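Local coordinates for cupin 2, conserved barrel domain protein (Novosphingobium aromaticivorans DSM 12444, PDB 3ES1) that is of unknown function but adopts a cupin-like beta-barrel fold and pairs with a second copy of itself, at residues Phe47-Thr52 / Gly78-Val83; Thr97-Tyr102 / Phe149-Ala154; Leu112-Gly117 / Ile128-Thr133. All blocks are in the same frame, centred on the assembly; numbering follows the deposited sequence.

The chain offers a worked example of how an all-beta domain is closed by contacts between strands. Contact 1 comes first, pairing 47-52 with 78-83 and closing a largely irregular loop of 25 residues. Contact 2 follows in series, joining 97-102 to 149-154 across 46 intervening residues. Contact 3, between 112-117 and 128-133, is nested inside that larger loop. Strands 79-86 and 145-153 are neighbours in the large antiparallel sheet, where Val80 O accepts a hydrogen bond from Leu151 N and so ties contact 1 to contact 2. Strands 99-107 and 127-130 continue the same sheet into contact 3, which packs it against the three-stranded sheet. All three contacts reach the second subunit.

Contact 1: residues Phe47-Thr52 / Gly78-Val83; sequences FLLVWT and GSVIRV
Leu48 N donates to Val83 O and Val83 N to Leu48 O, fixing one end of an antiparallel ladder whose strand axes approach to 4.5 Å at an angle of 149°. Further along, the register slips by one residue. Ile81 O accepts from Val50 N at 2.9 Å and also from Trp51 N at 3.2 Å, so two successive amides converge on a single carbonyl, and both lie in its plane. Ile81 N returns a nearly straight bond to Trp51 O at 2.8 Å.

The bulge turns the CB of Val50 toward the opposite strand, bringing it to 3.9 Å from Ile81 CG2. Lying between its own backbone N and carbonyl carbon, Ile81 CG2 also meets Trp51 CB at 3.6 Å. Val50 CG2, beside its backbone N, reaches Val83 CG2 at 4.1 Å. On the other face, Leu49 crosses Val80 at about a right angle, with CD1 against CG1 at 3.9 Å, while Thr52 and Val80 lie side by side. Thr52 OG1 is engaged by Gly66 O and Arg69 NE.

From the second subunit, Tyr102 packs on Ile81 and Val129 on Trp51, so the face carrying these residues belongs to the dimer interface. Two residues, Val50 and Trp51, facing the single Ile81, with Val50 in a near-helical conformation (psi -47°), make a classic beta bulge, here built into an antiparallel sheet of the cupin-like fold.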
ATOM      1  N   PHE A  47       2.186  16.581  -0.690  1.00 19.05           N
ATOM      2  CA  PHE A  47       1.997  15.295   0.005  1.00 17.86           C
ATOM      3  C   PHE A  47       0.850  15.245   1.019  1.00 17.72           C
ATOM      4  O   PHE A  47       0.343  16.263   1.471  1.00 16.16           O
ATOM      5  CB  PHE A  47       3.320  14.852   0.664  1.00 17.87           C
ATOM      6  CG  PHE A  47       3.486  15.312   2.079  1.00 19.63           C
ATOM      7  CD1 PHE A  47       3.666  16.645   2.387  1.00 19.35           C
ATOM      8  CD2 PHE A  47       3.466  14.401   3.100  1.00 19.04           C
ATOM      9  CE1 PHE A  47       3.785  17.039   3.708  1.00 20.87           C
ATOM     10  CE2 PHE A  47       3.587  14.790   4.403  1.00 20.39           C
ATOM     11  CZ  PHE A  47       3.768  16.087   4.715  1.00 18.82           C
ATOM     12  N   LEU A  48       0.441  13.999   1.346  1.00 15.89           N
ATOM     13  CA  LEU A  48      -0.519  13.744   2.416  1.00 15.80           C
ATOM     14  C   LEU A  48      -0.221  12.493   3.157  1.00 15.67           C
ATOM     15  O   LEU A  48      -0.230  11.419   2.561  1.00 17.50           O
ATOM     16  CB  LEU A  48      -1.956  13.665   1.860  1.00 16.06           C
ATOM     17  CG  LEU A  48      -3.164  13.363   2.759  1.00 15.79           C
ATOM     18  CD1 LEU A  48      -3.411  14.489   3.800  1.00 15.74           C
ATOM     19  CD2 LEU A  48      -4.452  13.101   1.941  1.00 16.36           C
ATOM     20  N   LEU A  49       0.013  12.628   4.469  1.00 16.20           N
ATOM     21  CA  LEU A  49       0.050  11.460   5.392  1.00 16.78           C
ATOM     22  C   LEU A  49      -1.339  10.885   5.562  1.00 15.55           C
ATOM     23  O   LEU A  49      -2.297  11.607   5.809  1.00 16.10           O
ATOM     24  CB  LEU A  49       0.629  11.880   6.746  1.00 16.36           C
ATOM     25  CG  LEU A  49       0.792  10.814   7.795  1.00 16.86           C
ATOM     26  CD1 LEU A  49       1.599   9.645   7.251  1.00 17.02           C
ATOM     27  CD2 LEU A  49       1.352  11.412   9.058  1.00 15.33           C
ATOM     28  N   VAL A  50      -1.454   9.572   5.436  1.00 17.02           N
ATOM     29  CA  VAL A  50      -2.751   8.932   5.537  1.00 16.81           C
ATOM     30  C   VAL A  50      -2.918   8.155   6.845  1.00 17.43           C
ATOM     31  O   VAL A  50      -3.922   8.297   7.508  1.00 18.26           O
ATOM     32  CB  VAL A  50      -3.028   8.073   4.279  1.00 17.49           C
ATOM     33  CG1 VAL A  50      -4.262   7.236   4.471  1.00 15.98           C
ATOM     34  CG2 VAL A  50      -3.212   9.062   3.061  1.00 15.55           C
ATOM     35  N   TRP A  51      -1.911   7.365   7.184  1.00 16.55           N
ATOM     36  CA  TRP A  51      -1.904   6.532   8.393  1.00 16.82           C
ATOM     37  C   TRP A  51      -0.484   6.127   8.756  1.00 17.02           C
ATOM     38  O   TRP A  51       0.420   6.114   7.905  1.00 16.94           O
ATOM     39  CB  TRP A  51      -2.783   5.255   8.196  1.00 16.12           C
ATOM     40  CG  TRP A  51      -3.286   4.626   9.489  1.00 14.91           C
ATOM     41  CD1 TRP A  51      -2.741   3.580  10.146  1.00 16.36           C
ATOM     42  CD2 TRP A  51      -4.382   5.073  10.299  1.00 17.14           C
ATOM     43  NE1 TRP A  51      -3.417   3.328  11.307  1.00 16.78           N
ATOM     44  CE2 TRP A  51      -4.443   4.223  11.424  1.00 16.92           C
ATOM     45  CE3 TRP A  51      -5.312   6.114  10.188  1.00 15.91           C
ATOM     46  CZ2 TRP A  51      -5.406   4.389  12.431  1.00 18.92           C
ATOM     47  CZ3 TRP A  51      -6.253   6.259  11.140  1.00 17.38           C
ATOM     48  CH2 TRP A  51      -6.301   5.410  12.265  1.00 16.42           C
ATOM     49  N   THR A  52      -0.353   5.773  10.023  1.00 16.67           N
ATOM     50  CA  THR A  52       0.852   5.182  10.613  1.00 17.31           C
ATOM     51  C   THR A  52       0.487   4.179  11.675  1.00 18.42           C
ATOM     52  O   THR A  52      -0.554   4.293  12.320  1.00 20.43           O
ATOM     53  CB  THR A  52       1.737   6.227  11.295  1.00 17.86           C
ATOM     54  OG1 THR A  52       1.068   6.776  12.430  1.00 19.26           O
ATOM     55  CG2 THR A  52       2.114   7.335  10.308  1.00 17.16           C
ATOM     56  N   GLY A  78       7.673   0.862  12.657  1.00 24.89           N
ATOM     57  CA  GLY A  78       6.266   0.636  12.330  1.00 23.67           C
ATOM     58  C   GLY A  78       5.947   0.725  10.847  1.00 22.00           C
ATOM     59  O   GLY A  78       6.721   0.295  10.004  1.00 21.52           O
ATOM     60  N   SER A  79       4.774   1.256  10.532  1.00 21.32           N
ATOM     61  CA  SER A  79       4.381   1.484   9.139  1.00 21.11           C
ATOM     62  C   SER A  79       3.829   2.853   8.915  1.00 20.30           C
ATOM     63  O   SER A  79       3.355   3.534   9.826  1.00 18.90           O
ATOM     64  CB  SER A  79       3.380   0.426   8.618  1.00 21.70           C
ATOM     65  OG  SER A  79       2.052   0.593   9.102  1.00 22.08           O
ATOM     66  N   VAL A  80       3.924   3.237   7.661  1.00 19.58           N
ATOM     67  CA  VAL A  80       3.476   4.564   7.155  1.00 19.37           C
ATOM     68  C   VAL A  80       2.790   4.392   5.799  1.00 18.93           C
ATOM     69  O   VAL A  80       3.298   3.693   4.914  1.00 19.02           O
ATOM     70  CB  VAL A  80       4.657   5.566   6.975  1.00 20.05           C
ATOM     71  CG1 VAL A  80       4.164   6.887   6.388  1.00 18.64           C
ATOM     72  CG2 VAL A  80       5.349   5.865   8.315  1.00 18.98           C
ATOM     73  N   ILE A  81       1.634   5.006   5.633  1.00 17.93           N
ATOM     74  CA  ILE A  81       1.081   5.179   4.274  1.00 17.11           C
ATOM     75  C   ILE A  81       0.879   6.662   4.039  1.00 17.57           C
ATOM     76  O   ILE A  81       0.239   7.345   4.817  1.00 16.77           O
ATOM     77  CB  ILE A  81      -0.226   4.335   3.984  1.00 16.39           C
ATOM     78  CG1 ILE A  81      -0.759   4.568   2.540  1.00 16.89           C
ATOM     79  CG2 ILE A  81      -1.321   4.610   5.015  1.00 16.97           C
ATOM     80  CD1 ILE A  81      -1.798   3.537   2.073  1.00 16.07           C
ATOM     81  N   ARG A  82       1.493   7.152   2.963  1.00 17.39           N
ATOM     82  CA  ARG A  82       1.299   8.533   2.527  1.00 16.85           C
ATOM     83  C   ARG A  82       1.149   8.603   1.025  1.00 17.26           C
ATOM     84  O   ARG A  82       1.568   7.686   0.286  1.00 19.05           O
ATOM     85  CB  ARG A  82       2.460   9.419   3.033  1.00 17.62           C
ATOM     86  CG  ARG A  82       3.784   9.071   2.438  1.00 19.98           C
ATOM     87  CD  ARG A  82       4.849  10.041   2.873  1.00 24.76           C
ATOM     88  NE  ARG A  82       6.137   9.489   2.518  1.00 27.18           N
ATOM     89  CZ  ARG A  82       7.035   9.053   3.390  1.00 28.61           C
ATOM     90  NH1 ARG A  82       6.832   9.170   4.682  1.00 30.12           N
ATOM     91  NH2 ARG A  82       8.171   8.559   2.940  1.00 30.79           N
ATOM     92  N   VAL A  83       0.539   9.703   0.578  1.00 16.72           N
ATOM     93  CA  VAL A  83       0.393  10.034  -0.819  1.00 16.46           C
ATOM     94  C   VAL A  83       1.347  11.193  -1.189  1.00 16.00           C
ATOM     95  O   VAL A  83       1.381  12.247  -0.528  1.00 15.69           O
ATOM     96  CB  VAL A  83      -1.084  10.386  -1.163  1.00 15.99           C
ATOM     97  CG1 VAL A  83      -1.202  10.829  -2.622  1.00 15.89           C
ATOM     98  CG2 VAL A  83      -2.042   9.249  -0.828  1.00 17.20           C
TER

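Contact 2: residues Thr97-Tyr102 / Phe149-Ala154; sequences TNSIDY and FILIEA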
ATOM      1  N   THR A  97      16.335   4.305   3.136  1.00 18.94           N
ATOM      2  CA  THR A  97      15.658   4.137   4.435  1.00 18.66           C
ATOM      3  C   THR A  97      15.696   2.675   4.861  1.00 18.74           C
ATOM      4  O   THR A  97      15.849   1.759   4.035  1.00 17.49           O
ATOM      5  CB  THR A  97      14.155   4.634   4.434  1.00 19.31           C
ATOM      6  OG1 THR A  97      13.375   3.887   3.468  1.00 19.51           O
ATOM      7  CG2 THR A  97      14.034   6.163   4.100  1.00 19.64           C
ATOM      8  N   ASN A  98      15.507   2.503   6.157  1.00 18.57           N
ATOM      9  CA  ASN A  98      15.407   1.177   6.798  1.00 19.66           C
ATOM     10  C   ASN A  98      13.969   0.650   6.808  1.00 19.88           C
ATOM     11  O   ASN A  98      13.245   0.617   7.829  1.00 20.48           O
ATOM     12  CB  ASN A  98      16.034   1.185   8.186  1.00 20.51           C
ATOM     13  CG  ASN A  98      17.520   1.421   8.144  1.00 20.31           C
ATOM     14  OD1 ASN A  98      18.160   1.242   7.119  1.00 25.27           O
ATOM     15  ND2 ASN A  98      18.074   1.822   9.249  1.00 21.12           N
ATOM     16  N   SER A  99      13.593   0.227   5.618  1.00 18.94           N
ATOM     17  CA  SER A  99      12.229  -0.152   5.319  1.00 19.06           C
ATOM     18  C   SER A  99      12.145  -0.878   3.996  1.00 18.95           C
ATOM     19  O   SER A  99      13.022  -0.768   3.143  1.00 19.16           O
ATOM     20  CB  SER A  99      11.341   1.101   5.254  1.00 19.40           C
ATOM     21  OG  SER A  99      11.752   1.996   4.220  1.00 18.42           O
ATOM     22  N   ILE A 100      11.064  -1.618   3.852  1.00 17.88           N
ATOM     23  CA  ILE A 100      10.602  -2.054   2.532  1.00 17.11           C
ATOM     24  C   ILE A 100       9.376  -1.215   2.248  1.00 16.92           C
ATOM     25  O   ILE A 100       8.558  -0.995   3.117  1.00 17.19           O
ATOM     26  CB  ILE A 100      10.308  -3.602   2.456  1.00 15.54           C
ATOM     27  CG1 ILE A 100      10.101  -4.080   1.008  1.00 16.09           C
ATOM     28  CG2 ILE A 100       9.122  -4.085   3.354  1.00 14.83           C
ATOM     29  CD1 ILE A 100       9.971  -5.635   0.868  1.00 16.88           C
ATOM     30  N   ASP A 101       9.300  -0.693   1.037  1.00 17.77           N
ATOM     31  CA  ASP A 101       8.202   0.148   0.626  1.00 17.86           C
ATOM     32  C   ASP A 101       7.462  -0.393  -0.585  1.00 18.05           C
ATOM     33  O   ASP A 101       8.066  -0.822  -1.504  1.00 20.04           O
ATOM     34  CB  ASP A 101       8.656   1.559   0.285  1.00 17.95           C
ATOM     35  CG  ASP A 101       9.826   2.017   1.085  1.00 16.44           C
ATOM     36  OD1 ASP A 101       9.773   1.877   2.289  1.00 17.45           O
ATOM     37  OD2 ASP A 101      10.731   2.514   0.460  1.00 17.97           O
ATOM     38  N   TYR A 102       6.156  -0.341  -0.556  1.00 16.79           N
ATOM     39  CA  TYR A 102       5.326  -0.645  -1.702  1.00 17.30           C
ATOM     40  C   TYR A 102       4.833   0.692  -2.252  1.00 17.36           C
ATOM     41  O   TYR A 102       4.146   1.448  -1.574  1.00 18.87           O
ATOM     42  CB  TYR A 102       4.134  -1.542  -1.335  1.00 16.15           C
ATOM     43  CG  TYR A 102       4.497  -2.799  -0.638  1.00 16.28           C
ATOM     44  CD1 TYR A 102       5.601  -3.575  -1.068  1.00 16.62           C
ATOM     45  CD2 TYR A 102       3.757  -3.257   0.474  1.00 18.37           C
ATOM     46  CE1 TYR A 102       5.938  -4.769  -0.407  1.00 19.15           C
ATOM     47  CE2 TYR A 102       4.108  -4.459   1.135  1.00 19.48           C
ATOM     48  CZ  TYR A 102       5.183  -5.226   0.665  1.00 18.20           C
ATOM     49  OH  TYR A 102       5.520  -6.405   1.324  1.00 17.09           O
ATOM     50  N   PHE A 149       2.501   5.481  -1.212  1.00 16.72           N
ATOM     51  CA  PHE A 149       3.622   4.772  -0.625  1.00 17.29           C
ATOM     52  C   PHE A 149       3.274   4.182   0.729  1.00 17.69           C
ATOM     53  O   PHE A 149       2.796   4.870   1.641  1.00 18.46           O
ATOM     54  CB  PHE A 149       4.823   5.703  -0.404  1.00 17.62           C
ATOM     55  CG  PHE A 149       5.529   6.109  -1.645  1.00 18.31           C
ATOM     56  CD1 PHE A 149       6.273   5.198  -2.367  1.00 17.80           C
ATOM     57  CD2 PHE A 149       5.475   7.411  -2.081  1.00 18.32           C
ATOM     58  CE1 PHE A 149       6.945   5.585  -3.530  1.00 18.89           C
ATOM     59  CE2 PHE A 149       6.175   7.815  -3.243  1.00 20.48           C
ATOM     60  CZ  PHE A 149       6.896   6.913  -3.962  1.00 19.37           C
ATOM     61  N   ILE A 150       3.588   2.901   0.855  1.00 17.37           N
ATOM     62  CA  ILE A 150       3.521   2.187   2.116  1.00 16.97           C
ATOM     63  C   ILE A 150       4.917   1.736   2.560  1.00 17.75           C
ATOM     64  O   ILE A 150       5.566   0.935   1.907  1.00 18.11           O
ATOM     65  CB  ILE A 150       2.584   0.962   2.041  1.00 15.48           C
ATOM     66  CG1 ILE A 150       1.151   1.352   1.623  1.00 15.29           C
ATOM     67  CG2 ILE A 150       2.511   0.235   3.416  1.00 15.75           C
ATOM     68  CD1 ILE A 150       0.903   1.579   0.111  1.00 15.64           C
ATOM     69  N   LEU A 151       5.354   2.241   3.705  1.00 17.82           N
ATOM     70  CA  LEU A 151       6.694   1.973   4.182  1.00 17.78           C
ATOM     71  C   LEU A 151       6.618   1.118   5.430  1.00 18.62           C
ATOM     72  O   LEU A 151       5.956   1.456   6.388  1.00 18.96           O
ATOM     73  CB  LEU A 151       7.492   3.294   4.437  1.00 17.39           C
ATOM     74  CG  LEU A 151       7.615   4.280   3.246  1.00 18.35           C
ATOM     75  CD1 LEU A 151       6.432   5.294   3.179  1.00 16.71           C
ATOM     76  CD2 LEU A 151       8.955   5.044   3.266  1.00 18.57           C
ATOM     77  N   ILE A 152       7.332   0.002   5.399  1.00 19.58           N
ATOM     78  CA  ILE A 152       7.304  -0.966   6.488  1.00 18.63           C
ATOM     79  C   ILE A 152       8.720  -1.187   7.010  1.00 19.48           C
ATOM     80  O   ILE A 152       9.643  -1.474   6.254  1.00 18.57           O
ATOM     81  CB  ILE A 152       6.696  -2.323   6.019  1.00 19.14           C
ATOM     82  CG1 ILE A 152       5.238  -2.177   5.562  1.00 19.16           C
ATOM     83  CG2 ILE A 152       6.765  -3.384   7.146  1.00 17.81           C
ATOM     84  CD1 ILE A 152       4.735  -3.350   4.714  1.00 21.05           C
ATOM     85  N   GLU A 153       8.876  -0.927   8.315  1.00 19.66           N
ATOM     86  CA  GLU A 153      10.104  -1.158   9.063  1.00 18.82           C
ATOM     87  C   GLU A 153      10.870  -2.409   8.614  1.00 19.08           C
ATOM     88  O   GLU A 153      10.285  -3.472   8.417  1.00 18.37           O
ATOM     89  CB  GLU A 153       9.749  -1.239  10.570  1.00 19.51           C
ATOM     90  CG  GLU A 153      10.939  -1.470  11.458  1.00 20.78           C
ATOM     91  CD  GLU A 153      10.585  -1.632  12.933  1.00 23.17           C
ATOM     92  OE1 GLU A 153       9.418  -1.359  13.341  1.00 22.44           O
ATOM     93  OE2 GLU A 153      11.494  -2.069  13.674  1.00 19.73           O
ATOM     94  N   ALA A 154      12.173  -2.234   8.383  1.00 19.41           N
ATOM     95  CA  ALA A 154      13.120  -3.354   8.250  1.00 20.00           C
ATOM     96  C   ALA A 154      14.473  -2.898   8.778  1.00 20.70           C
ATOM     97  O   ALA A 154      14.792  -1.698   8.771  1.00 21.18           O
ATOM     98  CB  ALA A 154      13.240  -3.873   6.793  1.00 19.37           C
TER
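Ala154 N donates to Asn98 O from well above the carbonyl plane, 50° out of it, at 3.1 Å and with a C=O...donor angle of only 112°. Asn98 is the centre of an inverse gamma turn leading into strand 99-102, which then runs antiparallel to 149-153 within the large sheet of the cupin-like fold. Beyond this steep bond the ladder becomes regular: Ile100 and Ile152 exchange two bonds, as do Tyr102 and Ile150.

Ile100 and Ile152 run alongside each other with their ends turned to the same side, Ile100 CG2 standing 4.0 Å from Ile152 CB. Ile152 CD1 touches Tyr102 CE2 at 3.8 Å. Both strands present this face to the second subunit: Tyr102 OH is hydrogen-bonded to Ser79 OG there, Ile150 packs against its own copy, and Ile100 rests on Ala58 of that chain.

On the opposite face a carboxylate is laid against a hydrocarbon. In Asp101 a chi1 of -32° rotates CG off the staggered position, toward the backbone N, and OD1 lies against CB, CG and CD2 of Leu151. A hydroxyl steadies this buried acid, since Ser99 OG donates to the syn lone pair of Asp101 OD1 at 2.8 Å. The same oxygen also presses on the leucine, with Asp101 OD1 standing 3.4 Å from Leu151 CG.

Contact 3: residues Leu112-Gly117 / Ile128-Thr133; sequences LELDDG and IVQRGT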
ATOM      1  N   LEU A 112      12.167   6.220 -11.678  1.00 17.74           N
ATOM      2  CA  LEU A 112      12.882   5.766 -10.489  1.00 16.88           C
ATOM      3  C   LEU A 112      14.340   5.624 -10.824  1.00 16.96           C
ATOM      4  O   LEU A 112      14.718   4.816 -11.676  1.00 17.52           O
ATOM      5  CB  LEU A 112      12.328   4.438 -10.012  1.00 16.84           C
ATOM      6  CG  LEU A 112      13.029   3.652  -8.908  1.00 15.62           C
ATOM      7  CD1 LEU A 112      13.163   4.497  -7.620  1.00 16.24           C
ATOM      8  CD2 LEU A 112      12.295   2.406  -8.615  1.00 14.86           C
ATOM      9  N   GLU A 113      15.153   6.364 -10.084  1.00 16.77           N
ATOM     10  CA  GLU A 113      16.615   6.292 -10.214  1.00 17.18           C
ATOM     11  C   GLU A 113      17.242   5.711  -8.952  1.00 17.87           C
ATOM     12  O   GLU A 113      16.954   6.162  -7.828  1.00 17.77           O
ATOM     13  CB  GLU A 113      17.213   7.668 -10.505  1.00 16.71           C
ATOM     14  CG  GLU A 113      18.718   7.619 -10.716  1.00 18.15           C
ATOM     15  CD  GLU A 113      19.339   8.943 -11.134  1.00 22.58           C
ATOM     16  OE1 GLU A 113      18.640   9.771 -11.786  1.00 23.55           O
ATOM     17  OE2 GLU A 113      20.562   9.121 -10.841  1.00 21.61           O
ATOM     18  N   LEU A 114      18.120   4.733  -9.177  1.00 18.41           N
ATOM     19  CA  LEU A 114      18.846   4.045  -8.109  1.00 18.63           C
ATOM     20  C   LEU A 114      20.306   4.469  -8.132  1.00 19.74           C
ATOM     21  O   LEU A 114      20.587   5.618  -8.398  1.00 20.33           O
ATOM     22  CB  LEU A 114      18.701   2.542  -8.237  1.00 18.20           C
ATOM     23  CG  LEU A 114      17.249   2.025  -8.299  1.00 16.47           C
ATOM     24  CD1 LEU A 114      17.232   0.525  -8.367  1.00 14.73           C
ATOM     25  CD2 LEU A 114      16.426   2.433  -7.117  1.00 13.78           C
ATOM     26  N   ASP A 115      21.232   3.544  -7.877  1.00 19.87           N
ATOM     27  CA  ASP A 115      22.664   3.914  -7.794  1.00 20.30           C
ATOM     28  C   ASP A 115      23.244   4.059  -9.198  1.00 20.17           C
ATOM     29  O   ASP A 115      22.833   3.414 -10.166  1.00 17.27           O
ATOM     30  CB  ASP A 115      23.528   2.919  -6.935  1.00 19.55           C
ATOM     31  CG  ASP A 115      23.473   3.198  -5.415  1.00 21.76           C
ATOM     32  OD1 ASP A 115      23.358   4.372  -5.002  1.00 23.57           O
ATOM     33  OD2 ASP A 115      23.594   2.245  -4.577  1.00 21.83           O
ATOM     34  N   ASP A 116      24.268   4.899  -9.277  1.00 20.60           N
ATOM     35  CA  ASP A 116      25.133   4.947 -10.451  1.00 21.81           C
ATOM     36  C   ASP A 116      24.400   5.197 -11.756  1.00 22.52           C
ATOM     37  O   ASP A 116      24.781   4.668 -12.791  1.00 22.41           O
ATOM     38  CB  ASP A 116      25.972   3.654 -10.542  1.00 21.79           C
ATOM     39  CG  ASP A 116      26.750   3.405  -9.260  1.00 22.59           C
ATOM     40  OD1 ASP A 116      27.250   4.407  -8.725  1.00 24.63           O
ATOM     41  OD2 ASP A 116      26.762   2.279  -8.732  1.00 23.38           O
ATOM     42  N   GLY A 117      23.341   6.000 -11.668  1.00 22.63           N
ATOM     43  CA  GLY A 117      22.598   6.467 -12.827  1.00 22.01           C
ATOM     44  C   GLY A 117      21.550   5.474 -13.333  1.00 22.49           C
ATOM     45  O   GLY A 117      20.869   5.742 -14.308  1.00 22.36           O
ATOM     46  N   ILE A 128       6.018  -0.524  -7.320  1.00 17.03           N
ATOM     47  CA  ILE A 128       7.415  -0.631  -6.946  1.00 16.34           C
ATOM     48  C   ILE A 128       7.548  -1.340  -5.590  1.00 17.35           C
ATOM     49  O   ILE A 128       6.849  -1.017  -4.632  1.00 17.37           O
ATOM     50  CB  ILE A 128       8.138   0.726  -6.839  1.00 15.94           C
ATOM     51  CG1 ILE A 128       7.902   1.588  -8.114  1.00 13.46           C
ATOM     52  CG2 ILE A 128       9.599   0.497  -6.571  1.00 13.08           C
ATOM     53  CD1 ILE A 128       6.746   2.554  -7.901  1.00 15.44           C
ATOM     54  N   VAL A 129       8.435  -2.329  -5.568  1.00 18.05           N
ATOM     55  CA  VAL A 129       8.876  -2.967  -4.305  1.00 17.89           C
ATOM     56  C   VAL A 129      10.289  -2.475  -4.008  1.00 18.55           C
ATOM     57  O   VAL A 129      11.259  -2.933  -4.623  1.00 19.33           O
ATOM     58  CB  VAL A 129       8.806  -4.510  -4.412  1.00 17.36           C
ATOM     59  CG1 VAL A 129       9.144  -5.204  -3.088  1.00 17.00           C
ATOM     60  CG2 VAL A 129       7.390  -4.940  -4.912  1.00 18.32           C
ATOM     61  N   GLN A 130      10.394  -1.529  -3.089  1.00 18.44           N
ATOM     62  CA  GLN A 130      11.643  -0.855  -2.786  1.00 18.26           C
ATOM     63  C   GLN A 130      12.288  -1.537  -1.598  1.00 17.90           C
ATOM     64  O   GLN A 130      11.844  -1.409  -0.526  1.00 17.94           O
ATOM     65  CB  GLN A 130      11.439   0.659  -2.543  1.00 17.61           C
ATOM     66  CG  GLN A 130      12.671   1.495  -2.337  1.00 18.44           C
ATOM     67  CD  GLN A 130      13.102   2.221  -3.607  1.00 17.73           C
ATOM     68  OE1 GLN A 130      14.093   1.927  -4.167  1.00 18.63           O
ATOM     69  NE2 GLN A 130      12.314   3.107  -4.050  1.00 18.98           N
ATOM     70  N   ARG A 131      13.346  -2.284  -1.844  1.00 18.35           N
ATOM     71  CA  ARG A 131      13.948  -3.187  -0.839  1.00 18.77           C
ATOM     72  C   ARG A 131      15.175  -2.561  -0.135  1.00 18.90           C
ATOM     73  O   ARG A 131      16.254  -3.142  -0.082  1.00 19.06           O
ATOM     74  CB  ARG A 131      14.233  -4.558  -1.469  1.00 19.44           C
ATOM     75  CG  ARG A 131      12.931  -5.295  -1.879  1.00 18.72           C
ATOM     76  CD  ARG A 131      13.177  -6.600  -2.570  1.00 21.33           C
ATOM     77  NE  ARG A 131      14.008  -7.465  -1.727  1.00 22.23           N
ATOM     78  CZ  ARG A 131      15.288  -7.703  -1.932  1.00 21.93           C
ATOM     79  NH1 ARG A 131      15.921  -7.134  -2.939  1.00 19.44           N
ATOM     80  NH2 ARG A 131      15.948  -8.486  -1.094  1.00 21.40           N
ATOM     81  N   GLY A 132      14.919  -1.391   0.438  1.00 18.34           N
ATOM     82  CA  GLY A 132      15.873  -0.650   1.322  1.00 18.87           C
ATOM     83  C   GLY A 132      17.010  -0.034   0.536  1.00 18.59           C
ATOM     84  O   GLY A 132      18.121   0.196   1.007  1.00 18.20           O
ATOM     85  N   THR A 133      16.683   0.251  -0.702  1.00 19.79           N
ATOM     86  CA  THR A 133      17.631   0.828  -1.665  1.00 19.48           C
ATOM     87  C   THR A 133      17.696   2.345  -1.739  1.00 20.36           C
ATOM     88  O   THR A 133      16.672   3.062  -1.728  1.00 20.61           O
ATOM     89  CB  THR A 133      17.318   0.268  -3.054  1.00 19.33           C
ATOM     90  OG1 THR A 133      15.908   0.220  -3.238  1.00 20.59           O
ATOM     91  CG2 THR A 133      17.871  -1.196  -3.203  1.00 17.90           C
TER
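Gln130 reaches Leu112 and Leu114 by first extending and then bending: CG is anti to the backbone N (chi1 -175°), and chi2 of 99° turns CD out of the extended line. From the other segment, Leu112 likewise sets its CG anti to the backbone N. The side chains bridge the distance between two backbones that are not paired, with Leu114 CA 7.3 Å from Thr133 CA and Leu112 CA 9.1 Å from Ile128 CA.

Leu112 divides its two methyls between two partners. Leu112 CD2 meets Ile128 CG2 at 3.9 Å as the two side chains overlap antiparallel, each passing the other. Leu112 CD1 instead approaches Gln130 NE2, also at 3.9 Å, in an oblique crossing. Leu114 and Gln130 again overlap antiparallel, with Leu114 CD2 3.8 Å from Gln130 OE1. The amide therefore has a leucine methyl near each of its polar atoms. Its oxygen is gripped from within its own segment: Thr133 OG1 donates to Gln130 OE1 at 2.7 Å, in the amide plane and on a lone pair, which helps to fix the rotation of the group. Thr133 OG1 is also hydrogen-bonded to Thr19 OG1 of the second subunit.

Strand 110-113 belongs to the three-stranded sheet and strand 127-130 is the last strand of the large sheet within this chain, so the contact is packing between the two sheets of a cupin-like barrel. Trp137 on strand 136-138 touches Leu112, Ile128 and Gln130, while Ile128 and Val129 pair in parallel with a strand of the second subunit, carrying the large sheet across the interface.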